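Local coordinates for lectin CEL-I, N-acetyl-D-galactosamine-specific C-type (Cucumaria echinata, PDB 4WQQ), which binds sugars through calcium as a C-type lectin, its native N-acetylgalactosamine specificity here re-engineered toward mannose recognition, at residues V33-S38 / V42-V47. The protein carries 3 engineered substitutions. Residues are numbered along the deposited sequence; the frame is centred on the assembly and turned at random.
Sequences VSYSCS and VRSDLV
S36 meets S44 where, in this C-type lectin domain, the chain leaves helix 25-34 and turns back into strand 42-46. S36 OG lies beside its own backbone N (chi1 -53°), which brings it across to the strand. There S36 OG accepts a nearly straight hydrogen bond from S44 N (163°). S36 OG donates in turn to V33 O, 2.8 Å away. V33 O also takes the backbone N of S36, so V33 O is gripped by two donors of S36. The side chain of S44 points toward the 33-38 segment. S44 OG packs against Y35 CB at 3.5 Å, oblique to the tyrosine ring, and hydrogen-bonds to the carbonyl of C32. V33 and D45 lie side by side and point the same way, with V33 CG2 near D45 OD1. R43 NH1 forms a salt bridge to D45 OD2 and R43 NE forms another to E141, while D45 OD1 is hydrogen-bonded to T88 OG1. Further on, C37 and V42 form a single antiparallel, hydrogen-bonded bridge. C37 SG makes the disulfide to C37 of the second subunit, so the dimer link sits directly beside this bridge. V42 packs on L40 of the second subunit, and V42 CB lies 4.0 Å from C37 CB of its own chain.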
loop_
_atom_site.group_PDB
_atom_site.type_symbol
_atom_site.label_atom_id
_atom_site.label_comp_id
_atom_site.label_asym_id
_atom_site.label_seq_id
_atom_site.Cartn_x
_atom_site.Cartn_y
_atom_site.Cartn_z
ATOM N N VAL A 33 7.704 -10.383 -7.438
ATOM C CA VAL A 33 6.969 -9.571 -8.376
ATOM C C VAL A 33 5.481 -9.953 -8.364
ATOM O O VAL A 33 4.603 -9.112 -8.630
ATOM C CB VAL A 33 7.630 -9.644 -9.767
ATOM C CG1 VAL A 33 6.754 -8.963 -10.807
ATOM C CG2 VAL A 33 8.967 -8.930 -9.741
ATOM N N SER A 34 5.205 -11.224 -8.106
ATOM C CA SER A 34 3.832 -11.718 -8.034
ATOM C C SER A 34 2.898 -10.952 -7.122
ATOM O O SER A 34 1.698 -10.929 -7.399
ATOM C CB SER A 34 3.813 -13.213 -7.708
ATOM O OG SER A 34 4.035 -13.449 -6.322
ATOM N N TYR A 35 3.410 -10.253 -6.090
ATOM C CA TYR A 35 2.562 -9.464 -5.155
ATOM C C TYR A 35 2.181 -8.101 -5.703
ATOM O O TYR A 35 1.400 -7.404 -5.083
ATOM C CB TYR A 35 3.304 -9.295 -3.838
ATOM C CG TYR A 35 3.493 -10.576 -3.120
ATOM C CD1 TYR A 35 2.498 -11.072 -2.283
ATOM C CD2 TYR A 35 4.696 -11.270 -3.221
ATOM C CE1 TYR A 35 2.659 -12.308 -1.644
ATOM C CE2 TYR A 35 4.884 -12.523 -2.571
ATOM C CZ TYR A 35 3.874 -13.016 -1.772
ATOM O OH TYR A 35 4.038 -14.219 -1.137
ATOM N N SER A 36 2.748 -7.681 -6.838
ATOM C CA SER A 36 2.512 -6.320 -7.332
ATOM C C SER A 36 1.024 -6.015 -7.565
ATOM O O SER A 36 0.187 -6.897 -7.900
ATOM C CB SER A 36 3.294 -6.035 -8.611
ATOM O OG SER A 36 4.682 -6.313 -8.502
ATOM N N CYS A 37 0.710 -4.748 -7.410
ATOM C CA CYS A 37 -0.663 -4.217 -7.566
ATOM C C CYS A 37 -0.689 -3.098 -8.574
ATOM O O CYS A 37 -0.413 -1.944 -8.187
ATOM C CB CYS A 37 -1.184 -3.615 -6.228
ATOM S SG CYS A 37 -1.371 -4.771 -4.892
ATOM N N SER A 38 -1.075 -3.367 -9.831
ATOM C CA SER A 38 -1.116 -2.329 -10.807
ATOM C C SER A 38 -2.230 -1.349 -10.494
ATOM O O SER A 38 -2.041 -0.202 -10.782
ATOM C CB SER A 38 -1.341 -2.937 -12.184
ATOM O OG SER A 38 -1.134 -1.963 -13.134
ATOM N N VAL A 42 1.684 -0.194 -7.216
ATOM C CA VAL A 42 2.626 -0.754 -6.238
ATOM C C VAL A 42 3.472 -1.844 -6.877
ATOM O O VAL A 42 2.969 -2.920 -7.269
ATOM C CB VAL A 42 1.924 -1.339 -4.999
ATOM C CG1 VAL A 42 2.910 -1.857 -3.978
ATOM C CG2 VAL A 42 1.023 -0.288 -4.360
ATOM N N ARG A 43 4.754 -1.581 -6.997
ATOM C CA ARG A 43 5.688 -2.634 -7.436
ATOM C C ARG A 43 6.152 -3.402 -6.235
ATOM O O ARG A 43 6.569 -2.829 -5.258
ATOM C CB ARG A 43 6.894 -1.991 -8.159
ATOM C CG ARG A 43 8.076 -2.936 -8.289
ATOM C CD ARG A 43 9.353 -2.308 -8.813
ATOM N NE ARG A 43 9.167 -1.833 -10.164
ATOM C CZ ARG A 43 9.242 -2.601 -11.240
ATOM N NH1 ARG A 43 9.723 -3.833 -11.176
ATOM N NH2 ARG A 43 8.912 -2.116 -12.400
ATOM N N SER A 44 6.040 -4.731 -6.311
ATOM C CA SER A 44 6.740 -5.630 -5.431
ATOM C C SER A 44 7.874 -6.241 -6.199
ATOM O O SER A 44 7.716 -6.632 -7.325
ATOM C CB SER A 44 5.775 -6.690 -4.901
ATOM O OG SER A 44 6.392 -7.631 -4.019
ATOM N N ASP A 45 9.051 -6.316 -5.590
ATOM C CA ASP A 45 10.243 -6.790 -6.312
ATOM C C ASP A 45 11.259 -7.262 -5.293
ATOM O O ASP A 45 11.063 -7.115 -4.037
ATOM C CB ASP A 45 10.750 -5.666 -7.189
ATOM C CG ASP A 45 11.440 -6.131 -8.436
ATOM O OD1 ASP A 45 12.169 -7.173 -8.391
ATOM O OD2 ASP A 45 11.383 -5.395 -9.451
ATOM N N LEU A 46 12.289 -7.921 -5.734
ATOM C CA LEU A 46 13.416 -8.178 -4.845
ATOM C C LEU A 46 13.942 -6.847 -4.265
ATOM O O LEU A 46 13.910 -5.847 -4.925
ATOM C CB LEU A 46 14.538 -8.897 -5.600
ATOM C CG LEU A 46 14.309 -10.415 -5.754
ATOM C CD1 LEU A 46 15.228 -10.995 -6.794
ATOM C CD2 LEU A 46 14.402 -11.195 -4.448
ATOM N N VAL A 47 14.413 -6.878 -3.036
ATOM C CA VAL A 47 14.883 -5.666 -2.333
ATOM C C VAL A 47 16.044 -5.044 -3.104
ATOM O O VAL A 47 16.974 -5.725 -3.595
ATOM C CB VAL A 47 15.214 -6.046 -0.859
ATOM C CG1 VAL A 47 16.375 -7.023 -0.812
ATOM C CG2 VAL A 47 15.493 -4.820 -0.031
#